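Local coordinates for protein beta-galacturonidase (Eisenbergiella tayi, PDB 6NCW) that is a family 2 glycoside hydrolase that probably cleaves beta-linked galacturonides, with a galacturonate site formed largely by its TIM-barrel domain, at residues E493-V498 with S505-W510. Numbering follows the deposited sequence.
Sequences EQLQAV and SGVYIW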
ATOM      1  N   GLU A 493      10.277   0.658  24.379  1.00 22.02           N
ATOM      2  CA  GLU A 493      10.132   1.152  25.744  1.00 21.27           C
ATOM      3  C   GLU A 493       9.277   0.225  26.608  1.00 22.18           C
ATOM      4  O   GLU A 493       9.578   0.018  27.789  1.00 23.35           O
ATOM      5  CB  GLU A 493       9.527   2.557  25.735  1.00 18.99           C
ATOM      6  CG  GLU A 493       9.422   3.124  27.150  1.00 29.65           C
ATOM      7  CD  GLU A 493       8.739   4.482  27.234  1.00 32.78           C
ATOM      8  OE1 GLU A 493       8.442   5.067  26.166  1.00 31.09           O
ATOM      9  OE2 GLU A 493       8.496   4.948  28.381  1.00 30.50           O
ATOM     10  N   GLN A 494       8.185  -0.304  26.056  1.00 19.41           N
ATOM     11  CA  GLN A 494       7.302  -1.192  26.825  1.00 20.40           C
ATOM     12  C   GLN A 494       8.017  -2.453  27.295  1.00 18.67           C
ATOM     13  O   GLN A 494       7.866  -2.863  28.451  1.00 18.26           O
ATOM     14  CB  GLN A 494       6.074  -1.563  25.987  1.00 18.16           C
ATOM     15  CG  GLN A 494       5.123  -0.385  25.807  1.00 19.40           C
ATOM     16  CD  GLN A 494       4.061  -0.651  24.768  1.00 19.11           C
ATOM     17  OE1 GLN A 494       4.152  -1.624  24.022  1.00 19.47           O
ATOM     18  NE2 GLN A 494       3.037   0.207  24.717  1.00 17.57           N
ATOM     19  N   LEU A 495       8.796  -3.087  26.413  1.00 19.81           N
ATOM     20  CA  LEU A 495       9.431  -4.348  26.773  1.00 19.88           C
ATOM     21  C   LEU A 495      10.576  -4.116  27.750  1.00 25.44           C
ATOM     22  O   LEU A 495      10.774  -4.899  28.693  1.00 22.16           O
ATOM     23  CB  LEU A 495       9.923  -5.073  25.513  1.00 18.30           C
ATOM     24  CG  LEU A 495       8.826  -5.683  24.603  1.00 18.22           C
ATOM     25  CD1 LEU A 495       9.421  -6.261  23.338  1.00 16.93           C
ATOM     26  CD2 LEU A 495       8.008  -6.774  25.307  1.00 16.82           C
ATOM     27  N   GLN A 496      11.341  -3.042  27.535  1.00 22.21           N
ATOM     28  CA  GLN A 496      12.414  -2.695  28.457  1.00 24.29           C
ATOM     29  C   GLN A 496      11.878  -2.515  29.875  1.00 25.91           C
ATOM     30  O   GLN A 496      12.482  -2.996  30.837  1.00 25.76           O
ATOM     31  CB  GLN A 496      13.131  -1.440  27.949  1.00 24.71           C
ATOM     32  CG  GLN A 496      13.836  -0.599  28.997  1.00 37.48           C
ATOM     33  CD  GLN A 496      15.054  -1.272  29.618  1.00 50.23           C
ATOM     34  OE1 GLN A 496      15.762  -2.052  28.962  1.00 55.49           O
ATOM     35  NE2 GLN A 496      15.308  -0.968  30.902  1.00 46.96           N
ATOM     36  N   ALA A 497      10.699  -1.907  30.021  1.00 22.37           N
ATOM     37  CA  ALA A 497      10.163  -1.685  31.359  1.00 21.60           C
ATOM     38  C   ALA A 497       9.689  -2.989  32.002  1.00 27.45           C
ATOM     39  O   ALA A 497      10.014  -3.256  33.162  1.00 24.35           O
ATOM     40  CB  ALA A 497       9.041  -0.653  31.325  1.00 21.39           C
ATOM     41  N   VAL A 498       8.918  -3.817  31.276  1.00 21.33           N
ATOM     42  CA  VAL A 498       8.351  -5.016  31.901  1.00 21.01           C
ATOM     43  C   VAL A 498       9.458  -5.970  32.347  1.00 23.03           C
ATOM     44  O   VAL A 498       9.397  -6.542  33.437  1.00 28.02           O
ATOM     45  CB  VAL A 498       7.333  -5.720  30.966  1.00 24.72           C
ATOM     46  CG1 VAL A 498       6.160  -4.799  30.653  1.00 21.80           C
ATOM     47  CG2 VAL A 498       7.983  -6.167  29.669  1.00 20.88           C
ATOM     48  N   SER A 505       6.925 -11.601  36.383  1.00 24.20           N
ATOM     49  CA  SER A 505       7.412 -12.825  35.762  1.00 21.87           C
ATOM     50  C   SER A 505       7.497 -12.746  34.242  1.00 25.48           C
ATOM     51  O   SER A 505       8.083 -13.653  33.638  1.00 24.63           O
ATOM     52  CB  SER A 505       6.530 -14.009  36.149  1.00 24.06           C
ATOM     53  OG  SER A 505       6.741 -14.339  37.510  1.00 30.97           O
ATOM     54  N   GLY A 506       6.942 -11.704  33.614  1.00 17.97           N
ATOM     55  CA  GLY A 506       7.046 -11.559  32.175  1.00 21.00           C
ATOM     56  C   GLY A 506       5.811 -10.890  31.594  1.00 21.17           C
ATOM     57  O   GLY A 506       5.062 -10.220  32.304  1.00 16.51           O
ATOM     58  N   VAL A 507       5.608 -11.113  30.290  1.00 19.98           N
ATOM     59  CA  VAL A 507       4.721 -10.279  29.478  1.00 19.38           C
ATOM     60  C   VAL A 507       4.156 -11.099  28.320  1.00 21.76           C
ATOM     61  O   VAL A 507       4.840 -11.966  27.762  1.00 24.49           O
ATOM     62  CB  VAL A 507       5.479  -9.034  28.939  1.00 21.45           C
ATOM     63  CG1 VAL A 507       6.714  -9.462  28.144  1.00 20.10           C
ATOM     64  CG2 VAL A 507       4.572  -8.198  28.030  1.00 19.39           C
ATOM     65  N   TYR A 508       2.896 -10.812  27.950  1.00 18.74           N
ATOM     66  CA  TYR A 508       2.345 -11.185  26.648  1.00 16.66           C
ATOM     67  C   TYR A 508       2.101  -9.914  25.858  1.00 18.81           C
ATOM     68  O   TYR A 508       1.301  -9.062  26.263  1.00 16.46           O
ATOM     69  CB  TYR A 508       1.041 -11.984  26.743  1.00 17.88           C
ATOM     70  CG  TYR A 508       1.198 -13.347  27.335  1.00 18.92           C
ATOM     71  CD1 TYR A 508       0.919 -13.570  28.684  1.00 21.10           C
ATOM     72  CD2 TYR A 508       1.630 -14.424  26.560  1.00 19.47           C
ATOM     73  CE1 TYR A 508       1.078 -14.827  29.253  1.00 18.58           C
ATOM     74  CE2 TYR A 508       1.777 -15.686  27.116  1.00 19.09           C
ATOM     75  CZ  TYR A 508       1.513 -15.879  28.468  1.00 19.84           C
ATOM     76  OH  TYR A 508       1.663 -17.126  29.036  1.00 18.63           O
ATOM     77  N   ILE A 509       2.796  -9.794  24.731  1.00 18.92           N
ATOM     78  CA  ILE A 509       2.542  -8.698  23.809  1.00 17.91           C
ATOM     79  C   ILE A 509       1.134  -8.810  23.236  1.00 19.88           C
ATOM     80  O   ILE A 509       0.696  -9.885  22.795  1.00 19.37           O
ATOM     81  CB  ILE A 509       3.603  -8.694  22.699  1.00 17.06           C
ATOM     82  CG1 ILE A 509       4.959  -8.268  23.293  1.00 19.74           C
ATOM     83  CG2 ILE A 509       3.209  -7.720  21.595  1.00 18.52           C
ATOM     84  CD1 ILE A 509       6.146  -8.611  22.455  1.00 16.89           C
ATOM     85  N   TRP A 510       0.419  -7.693  23.235  1.00 18.21           N
ATOM     86  CA  TRP A 510      -0.805  -7.566  22.459  1.00 18.12           C
ATOM     87  C   TRP A 510      -0.418  -6.876  21.157  1.00 17.88           C
ATOM     88  O   TRP A 510      -0.099  -5.684  21.171  1.00 18.10           O
ATOM     89  CB  TRP A 510      -1.881  -6.759  23.196  1.00 18.17           C
ATOM     90  CG  TRP A 510      -3.101  -6.686  22.330  1.00 18.32           C
ATOM     91  CD1 TRP A 510      -3.342  -5.796  21.317  1.00 16.29           C
ATOM     92  CD2 TRP A 510      -4.207  -7.623  22.316  1.00 17.39           C
ATOM     93  NE1 TRP A 510      -4.539  -6.097  20.697  1.00 16.50           N
ATOM     94  CE2 TRP A 510      -5.086  -7.213  21.290  1.00 16.33           C
ATOM     95  CE3 TRP A 510      -4.535  -8.754  23.082  1.00 17.01           C
ATOM     96  CZ2 TRP A 510      -6.284  -7.887  21.013  1.00 17.72           C
ATOM     97  CZ3 TRP A 510      -5.727  -9.424  22.811  1.00 20.97           C
ATOM     98  CH2 TRP A 510      -6.585  -8.984  21.775  1.00 17.40           C
TER
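Leu-495 and Val-498, one turn apart on the helix, meet Val-507 and Ile-509 of the strand through aliphatic carbons alone, a worked example of how a TIM barrel seats a helix on its strands. Helix 484-500 is the connection of the beta-alpha-beta unit whose strands are 461-466 and 504-509; the axes of 493-498 and 505-509 run nearly antiparallel (158°) and come within 8.9 Å. Leu-495 and Ile-509 cross nearly at right angles: CD2 of the leucine lies 3.9 Å from CD1 of the isoleucine. With CG anti to its carbonyl carbon (chi1 -72°), Leu-495 reaches over to the strand although its CB does not point there. Its CD2 also touches CG1 of Val-507, 4.1 Å away, and so bridges both strand residues. At the other end of the contact, CG2 of Val-498 approaches CG1 of Val-507 to 3.8 Å, the two side chains again crossing almost perpendicularly.

In the next shell, Tyr-552 of helix 544-553 packs on Val-507 and Ile-509, while Ile-466 of strand 461-466 borders Val-507. Val-507 shares backbone hydrogen bonds with Ile-272 and Gly-274 of strand 268-276, and Gly-506 with Ile-463 of strand 461-466, so the strand is held between two parallel neighbours. Beyond it, Trp-510 leads into the galacturonate site: its NE1 bonds to OD1 of Asn-530, a binding residue.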